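Local coordinates for protein putative aldo/keto reductase (Salmonella enterica subsp. enterica serovar Typhimurium, PDB 4R9O) that may act as an NADP-dependent oxidoreductase of the aldo/keto reductase family, built on a TIM-barrel fold, at residues C[19-24]-C[49-54]; C[55-60]-C[89-94]; C[123-128]-C[153-158]. One frame throughout, in Å; residues are numbered along the deposited sequence.

Interaction 1. Residues C[19-24]-C[49-54]; sequences RFVMGY and VTTVDH
Strands 21-23 and 51-53 run parallel as neighbouring staves of the TIM barrel, their axes approaching to 4.6 Å with 29° between their directions. Three hydrogen bonds fix the register. Met22 N donates to Thr51 O at 3.0 Å, nearly along the C=O axis, and Asp53 N returns a bond to Met22 O at 2.9 Å from above the carbonyl plane. Tyr24 N then reaches Asp53 O at 3.0 Å, again almost in line with the C=O. Met22 therefore straddles residues 51 and 53 and faces Val52, the usual pattern of a parallel pair.

Side chains sort onto two faces. On the outer face, Met22 CB rests against Val49 CG1 at 3.9 Å, and the Tyr24 ring turns its edge to Val52, with CE2 3.7 Å from CG1. Helix 34-46 packs over this face, and its His44 takes a hydrogen bond with Tyr24 OH. Tyr24 and His54 point the same way with ring planes only 3° apart, yet the rings are slid so far that they barely overlap; the nearest approach is His54 CE1 to Tyr24 CB, 3.5 Å.

Facing the barrel interior, Asp53 is held by Lys86 in a salt bridge through OD2 and by Gln183 through OD1. Lys86 also bonds Tyr58, the probable proton donor, consistent with the Asp-Tyr-Lys-His site of aldo/keto reductases. On this same side Val21 places CG1 anti to its backbone N (chi1 174°), which brings that methyl to 3.8 Å from Asp53 CB.

Interaction 2. Residues C[55-60]-C[89-94]; sequences ADIYGG and IATTAR
Apolar packing carries most of this contact, in which the loop after strand 51-53 leans on the end of strand 82-90 beside the active-site mouth of the barrel. Ile57 is the wedge. Its CG1 takes the crowded position between backbone N and carbonyl carbon (chi1 64°), so CG2 lies beside the backbone N and faces the other segment. That methyl sits 3.3 Å from Ile89 O, 4.1 Å from Ile89 CB and 3.9 Å from Thr91 CG2, reaching main chain and side chains alike. Further along, Gly60 CA meets the methyl of Ala93, which points at it, with 3.9 Å to CB.

One water supplies a polar link between the segments. It donates to Asp56 OD1 at 2.7 Å and accepts from Ile89 N at 3.0 Å, so it bridges a carboxylate to the strand backbone. The same OD1 also takes a weak, bent bond from Ile57 N.

Local turns shape both partners. Thr91 OG1 accepts from Ala93 N at 3.2 Å, an ST turn within the type I turn of 91-94, and the oxygen is also hydrogen-bonded to Gln231 of the second subunit. In the other segment, Ala55 CB lies over the centre of one face of the Tyr58 ring. The hydroxyl of Tyr58 also makes a weak hydrogen bond with Glu224 of the second subunit.

Among the neighbouring elements, helix 58-61 begins within the first segment and strand 101-102 flanks the second: Tyr61 OH bonds Thr91 N and its ring meets Arg94 in a cation-pi contact, while Ala90 pairs with His101 and Ile89 packs on Tyr102.

Interaction 3. Residues C[123-128]-C[153-158]; sequences DYLDML and GKVRHF
Arg156, Tyr124 and Leu128 lose the most surface in this pairing, which joins the two parallel strands of a beta-alpha-beta crossover (strand 125-130, helix 139-151, strand 155-161) in the TIM barrel. Arg156 extends straight from CG to NE and lays its guanidinium across one face of the Tyr124 ring. The planes are 14° apart and their centres 3.8 Å, with CZ 3.3 Å from Tyr124 CE1, so the charge sits over the ring's rim side in a stacked cation-pi contact. Tyr124 offers that face because its CG takes the crowded position between backbone N and carbonyl carbon (chi1 77°). Asp126 OD1 stands 4.3 Å from Arg156 NH2 but well out of the guanidinium plane, so it can add only electrostatic attraction. Its other oxygen, OD2, is held by a salt bridge to Arg78 and a hydrogen bond from Ile83 N.

Behind this polar rim the backbones zip together. Leu125 N donates to Lys154 O at 2.7 Å and Arg156 N to Leu125 O at 3.0 Å; past the corner, Leu128 N reaches His157 O at 3.1 Å. Both chains turn at matched positions, Asp126 and Arg156, where near-helical backbone angles interrupt the strand alternation. Leu125 and Leu128 consequently share a face with Val155 and Phe158, against helices 106-119 and 139-151.

On that face Leu128 has CG anti to its backbone N (chi1 180°), and its CB packs on Val155 CG1 at 3.8 Å; Phe158 stacks on Phe146 of helix 139-151. Just past the corner, His157 turns the edge of its imidazole to the neighbouring strand, with CD2 3.4 Å from Asp126 O, in the ring plane.

How the interactions relate
From the N terminus the three contacts follow in series, none nested and none crossing. Interaction 1 closes a loop of 24 residues, 17 of them helical, between segments 19-24 and 49-54. The chain then passes directly from residue 54 into interaction 2, which closes the return through helix 63-73 to the end of strand 82-90. Interaction 3 closes the later connection from strand 125-130 to strand 155-161. Interactions 1 and 2 touch where Asp53 OD2 lies 3.9 Å from Tyr58 OH; interaction 3 touches neither. All reach one sheet: interactions 1 and 3 each join two adjacent staves, while interaction 2 packs the loop after strand 51-53 on the end of the next one.

Interaction 1. Residues C[19-24]-C[49-54]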
# COMPACT_ATOMS: atom_id res chain seq x y z
N ARG C 19 -4.09 31.34 -20.96
CA ARG C 19 -3.34 30.12 -20.64
C ARG C 19 -2.95 30.04 -19.17
O ARG C 19 -2.84 28.95 -18.59
CB ARG C 19 -2.09 30.05 -21.52
CG ARG C 19 -1.38 28.72 -21.49
CD ARG C 19 -0.17 28.78 -22.40
NE ARG C 19 0.42 27.46 -22.54
CZ ARG C 19 1.52 27.22 -23.24
NH1 ARG C 19 2.14 28.21 -23.86
NH2 ARG C 19 2.00 25.98 -23.31
N PHE C 20 -2.71 31.20 -18.56
CA PHE C 20 -2.49 31.27 -17.12
C PHE C 20 -3.73 31.85 -16.44
O PHE C 20 -4.35 32.78 -16.95
CB PHE C 20 -1.25 32.10 -16.79
CG PHE C 20 0.05 31.36 -16.95
CD1 PHE C 20 0.62 30.70 -15.87
CD2 PHE C 20 0.70 31.33 -18.17
CE1 PHE C 20 1.82 30.01 -16.01
CE2 PHE C 20 1.91 30.65 -18.31
CZ PHE C 20 2.47 29.99 -17.23
N VAL C 21 -4.08 31.29 -15.29
CA VAL C 21 -5.30 31.67 -14.57
C VAL C 21 -4.97 32.28 -13.21
O VAL C 21 -4.19 31.71 -12.44
CB VAL C 21 -6.22 30.44 -14.38
CG1 VAL C 21 -7.42 30.77 -13.50
CG2 VAL C 21 -6.67 29.91 -15.74
N MET C 22 -5.54 33.44 -12.90
CA MET C 22 -5.35 34.02 -11.57
C MET C 22 -6.33 33.42 -10.58
O MET C 22 -7.54 33.58 -10.72
CB MET C 22 -5.50 35.55 -11.60
CG MET C 22 -5.13 36.21 -10.28
SD MET C 22 -3.37 36.01 -9.89
CE MET C 22 -3.44 35.61 -8.15
N GLY C 23 -5.81 32.72 -9.57
CA GLY C 23 -6.63 32.08 -8.55
C GLY C 23 -6.80 32.96 -7.31
O GLY C 23 -5.84 33.56 -6.83
N TYR C 24 -8.02 33.04 -6.79
CA TYR C 24 -8.31 33.95 -5.69
C TYR C 24 -8.68 33.26 -4.38
O TYR C 24 -9.30 33.87 -3.51
CB TYR C 24 -9.42 34.92 -6.12
CG TYR C 24 -8.90 36.05 -6.99
CD1 TYR C 24 -8.31 37.17 -6.41
CD2 TYR C 24 -8.98 35.99 -8.38
CE1 TYR C 24 -7.81 38.20 -7.19
CE2 TYR C 24 -8.48 37.03 -9.17
CZ TYR C 24 -7.90 38.13 -8.57
OH TYR C 24 -7.42 39.17 -9.33
N VAL C 49 -3.68 38.15 -18.40
CA VAL C 49 -4.38 37.18 -17.55
C VAL C 49 -5.83 37.60 -17.36
O VAL C 49 -6.14 38.47 -16.55
CB VAL C 49 -3.70 37.05 -16.17
CG1 VAL C 49 -4.42 36.00 -15.32
CG2 VAL C 49 -2.22 36.70 -16.34
N THR C 50 -6.73 36.98 -18.13
CA THR C 50 -8.14 37.37 -18.11
C THR C 50 -9.04 36.40 -17.34
O THR C 50 -10.12 36.77 -16.89
CB THR C 50 -8.68 37.52 -19.54
OG1 THR C 50 -8.58 36.26 -20.22
CG2 THR C 50 -7.89 38.59 -20.31
N THR C 51 -8.61 35.14 -17.21
CA THR C 51 -9.43 34.14 -16.54
C THR C 51 -9.13 34.09 -15.04
O THR C 51 -7.96 34.04 -14.64
CB THR C 51 -9.22 32.74 -17.13
OG1 THR C 51 -9.27 32.79 -18.56
CG2 THR C 51 -10.30 31.80 -16.61
N VAL C 52 -10.17 34.11 -14.22
CA VAL C 52 -10.00 34.14 -12.77
C VAL C 52 -10.80 33.01 -12.11
O VAL C 52 -11.90 32.65 -12.55
CB VAL C 52 -10.41 35.50 -12.16
CG1 VAL C 52 -9.55 36.65 -12.74
CG2 VAL C 52 -11.88 35.77 -12.39
N ASP C 53 -10.22 32.45 -11.06
CA ASP C 53 -10.78 31.24 -10.47
C ASP C 53 -11.24 31.49 -9.04
O ASP C 53 -10.46 31.94 -8.19
CB ASP C 53 -9.74 30.11 -10.52
CG ASP C 53 -10.27 28.81 -9.96
OD1 ASP C 53 -10.98 28.09 -10.69
OD2 ASP C 53 -9.99 28.53 -8.77
N HIS C 54 -12.51 31.20 -8.78
CA HIS C 54 -13.16 31.40 -7.48
C HIS C 54 -13.86 30.13 -7.00
O HIS C 54 -13.92 29.15 -7.73
CB HIS C 54 -14.19 32.54 -7.56
CG HIS C 54 -13.57 33.91 -7.60
ND1 HIS C 54 -13.24 34.60 -6.46
CD2 HIS C 54 -13.22 34.70 -8.64
CE1 HIS C 54 -12.71 35.77 -6.79
NE2 HIS C 54 -12.68 35.85 -8.11

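Interaction 2. Residues C[55-60]-C[89-94]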
# COMPACT_ATOMS: atom_id res chain seq x y z
N ALA C 55 -14.40 30.17 -5.78
CA ALA C 55 -15.29 29.11 -5.29
C ALA C 55 -16.17 29.68 -4.18
O ALA C 55 -15.76 30.61 -3.50
CB ALA C 55 -14.51 27.90 -4.78
N ASP C 56 -17.35 29.12 -4.00
CA ASP C 56 -18.23 29.63 -2.96
C ASP C 56 -17.55 29.57 -1.57
O ASP C 56 -17.64 30.52 -0.79
CB ASP C 56 -19.58 28.90 -2.96
CG ASP C 56 -19.44 27.39 -2.73
OD1 ASP C 56 -18.35 26.82 -2.96
OD2 ASP C 56 -20.46 26.78 -2.34
N ILE C 57 -16.84 28.48 -1.29
CA ILE C 57 -16.29 28.28 0.06
C ILE C 57 -15.02 29.09 0.40
O ILE C 57 -14.70 29.26 1.59
CB ILE C 57 -15.95 26.80 0.29
CG1 ILE C 57 -14.84 26.35 -0.66
CG2 ILE C 57 -17.19 25.91 0.15
CD1 ILE C 57 -14.00 25.22 -0.09
N TYR C 58 -14.30 29.59 -0.61
CA TYR C 58 -12.98 30.20 -0.36
C TYR C 58 -13.04 31.32 0.66
O TYR C 58 -13.98 32.13 0.66
CB TYR C 58 -12.37 30.73 -1.66
CG TYR C 58 -11.89 29.66 -2.63
CD1 TYR C 58 -11.61 28.36 -2.21
CD2 TYR C 58 -11.73 29.95 -3.98
CE1 TYR C 58 -11.18 27.39 -3.10
CE2 TYR C 58 -11.30 29.00 -4.88
CZ TYR C 58 -11.03 27.72 -4.44
OH TYR C 58 -10.62 26.78 -5.36
N GLY C 59 -12.05 31.35 1.55
CA GLY C 59 -11.92 32.40 2.54
C GLY C 59 -13.07 32.40 3.51
O GLY C 59 -13.46 33.44 4.04
N GLY C 60 -13.63 31.22 3.76
CA GLY C 60 -14.75 31.10 4.67
C GLY C 60 -15.99 31.75 4.10
O GLY C 60 -16.70 32.47 4.81
N ILE C 89 -18.92 21.84 -2.06
CA ILE C 89 -18.38 21.59 -0.73
C ILE C 89 -19.12 22.40 0.34
O ILE C 89 -19.53 23.54 0.11
CB ILE C 89 -16.87 21.90 -0.69
CG1 ILE C 89 -16.14 21.06 -1.75
CG2 ILE C 89 -16.29 21.63 0.69
CD1 ILE C 89 -14.66 21.36 -1.86
N ALA C 90 -19.34 21.78 1.49
CA ALA C 90 -19.94 22.46 2.64
C ALA C 90 -18.96 22.43 3.82
O ALA C 90 -18.58 21.36 4.28
CB ALA C 90 -21.25 21.81 3.01
N THR C 91 -18.53 23.61 4.27
CA THR C 91 -17.52 23.69 5.33
C THR C 91 -18.14 24.16 6.63
O THR C 91 -19.27 24.65 6.65
CB THR C 91 -16.34 24.64 4.95
OG1 THR C 91 -16.72 26.01 5.14
CG2 THR C 91 -15.90 24.43 3.51
N THR C 92 -17.40 24.00 7.73
CA THR C 92 -17.90 24.39 9.04
C THR C 92 -17.78 25.89 9.27
O THR C 92 -17.97 26.36 10.39
CB THR C 92 -17.15 23.66 10.17
OG1 THR C 92 -15.74 23.85 10.01
CG2 THR C 92 -17.46 22.17 10.14
N ALA C 93 -17.44 26.64 8.23
CA ALA C 93 -17.47 28.10 8.31
C ALA C 93 -18.93 28.57 8.36
O ALA C 93 -19.22 29.68 8.78
CB ALA C 93 -16.74 28.73 7.12
N ARG C 94 -19.84 27.71 7.91
CA ARG C 94 -21.27 27.94 8.08
C ARG C 94 -21.77 27.13 9.27
O ARG C 94 -21.57 25.92 9.32
CB ARG C 94 -22.06 27.58 6.81
CG ARG C 94 -21.74 28.47 5.61
CD ARG C 94 -22.98 28.77 4.77
NE ARG C 94 -22.69 29.60 3.59
CZ ARG C 94 -22.34 30.89 3.63
NH1 ARG C 94 -22.12 31.55 2.51
NH2 ARG C 94 -22.21 31.51 4.80
O HOH W 1 -17.64 24.24 -3.24

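Interaction 3. Residues C[123-128]-C[153-158]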
# COMPACT_ATOMS: atom_id res chain seq x y z
N ASP C 123 -24.14 39.44 -13.65
CA ASP C 123 -25.35 38.70 -14.01
C ASP C 123 -25.08 37.40 -14.74
O ASP C 123 -26.02 36.70 -15.10
CB ASP C 123 -26.28 39.57 -14.86
CG ASP C 123 -25.62 40.09 -16.11
OD1 ASP C 123 -26.30 40.80 -16.89
OD2 ASP C 123 -24.42 39.82 -16.33
N TYR C 124 -23.81 37.07 -14.97
CA TYR C 124 -23.48 35.76 -15.54
C TYR C 124 -22.11 35.27 -15.10
O TYR C 124 -21.22 36.07 -14.79
CB TYR C 124 -23.56 35.79 -17.07
CG TYR C 124 -22.36 36.46 -17.73
CD1 TYR C 124 -21.30 35.70 -18.22
CD2 TYR C 124 -22.30 37.84 -17.87
CE1 TYR C 124 -20.20 36.31 -18.81
CE2 TYR C 124 -21.22 38.45 -18.46
CZ TYR C 124 -20.17 37.69 -18.93
OH TYR C 124 -19.09 38.31 -19.52
N LEU C 125 -21.97 33.94 -15.06
CA LEU C 125 -20.69 33.29 -14.82
C LEU C 125 -20.24 32.66 -16.13
O LEU C 125 -21.07 32.13 -16.87
CB LEU C 125 -20.79 32.21 -13.74
CG LEU C 125 -21.47 32.54 -12.40
CD1 LEU C 125 -21.72 31.26 -11.61
CD2 LEU C 125 -20.67 33.53 -11.57
N ASP C 126 -18.94 32.71 -16.40
CA ASP C 126 -18.40 32.10 -17.61
C ASP C 126 -18.35 30.59 -17.47
O ASP C 126 -18.63 29.88 -18.42
CB ASP C 126 -17.02 32.65 -17.92
CG ASP C 126 -17.05 34.14 -18.26
OD1 ASP C 126 -17.20 34.48 -19.46
OD2 ASP C 126 -16.95 34.97 -17.33
N MET C 127 -17.99 30.12 -16.28
CA MET C 127 -18.00 28.69 -16.02
C MET C 127 -18.29 28.35 -14.56
O MET C 127 -17.82 29.02 -13.64
CB MET C 127 -16.66 28.06 -16.46
CG MET C 127 -16.59 26.55 -16.26
SD MET C 127 -15.30 25.74 -17.26
CE MET C 127 -13.80 26.37 -16.50
N LEU C 128 -19.08 27.30 -14.35
CA LEU C 128 -19.36 26.79 -13.01
C LEU C 128 -18.86 25.35 -12.90
O LEU C 128 -19.13 24.52 -13.78
CB LEU C 128 -20.86 26.87 -12.71
CG LEU C 128 -21.32 26.36 -11.34
CD1 LEU C 128 -20.82 27.24 -10.18
CD2 LEU C 128 -22.82 26.23 -11.30
N GLY C 153 -29.10 31.89 -19.07
CA GLY C 153 -27.97 32.75 -19.38
C GLY C 153 -27.09 33.03 -18.17
O GLY C 153 -26.08 33.73 -18.27
N LYS C 154 -27.46 32.48 -17.03
CA LYS C 154 -26.72 32.76 -15.81
C LYS C 154 -25.33 32.12 -15.83
O LYS C 154 -24.39 32.67 -15.26
CB LYS C 154 -27.50 32.29 -14.59
CG LYS C 154 -28.73 33.15 -14.30
CD LYS C 154 -29.34 32.81 -12.94
CE LYS C 154 -30.37 33.86 -12.52
NZ LYS C 154 -31.50 33.94 -13.48
N VAL C 155 -25.21 30.97 -16.48
CA VAL C 155 -23.92 30.29 -16.61
C VAL C 155 -23.68 29.83 -18.05
O VAL C 155 -24.53 29.16 -18.65
CB VAL C 155 -23.83 29.08 -15.66
CG1 VAL C 155 -22.50 28.37 -15.85
CG2 VAL C 155 -24.00 29.53 -14.21
N ARG C 156 -22.51 30.17 -18.58
CA ARG C 156 -22.20 29.90 -19.98
C ARG C 156 -21.62 28.50 -20.26
O ARG C 156 -21.91 27.91 -21.29
CB ARG C 156 -21.23 30.96 -20.50
CG ARG C 156 -21.90 32.34 -20.61
CD ARG C 156 -21.03 33.38 -21.30
NE ARG C 156 -21.76 34.64 -21.42
CZ ARG C 156 -21.28 35.77 -21.93
NH1 ARG C 156 -22.05 36.85 -21.98
NH2 ARG C 156 -20.03 35.82 -22.39
N HIS C 157 -20.77 28.00 -19.36
CA HIS C 157 -20.11 26.71 -19.55
C HIS C 157 -19.98 26.00 -18.21
O HIS C 157 -20.12 26.63 -17.16
CB HIS C 157 -18.73 26.88 -20.18
CG HIS C 157 -18.74 27.67 -21.46
ND1 HIS C 157 -18.97 27.10 -22.68
CD2 HIS C 157 -18.56 29.00 -21.68
CE1 HIS C 157 -18.93 28.04 -23.62
NE2 HIS C 157 -18.69 29.20 -23.04
N PHE C 158 -19.68 24.71 -18.26
CA PHE C 158 -19.68 23.88 -17.06
C PHE C 158 -18.49 22.93 -17.06
O PHE C 158 -18.03 22.50 -18.12
CB PHE C 158 -20.99 23.08 -16.96
CG PHE C 158 -22.23 23.95 -16.92
CD1 PHE C 158 -22.71 24.43 -15.73
CD2 PHE C 158 -22.90 24.27 -18.09
CE1 PHE C 158 -23.85 25.24 -15.69
CE2 PHE C 158 -24.04 25.07 -18.07
CZ PHE C 158 -24.50 25.57 -16.86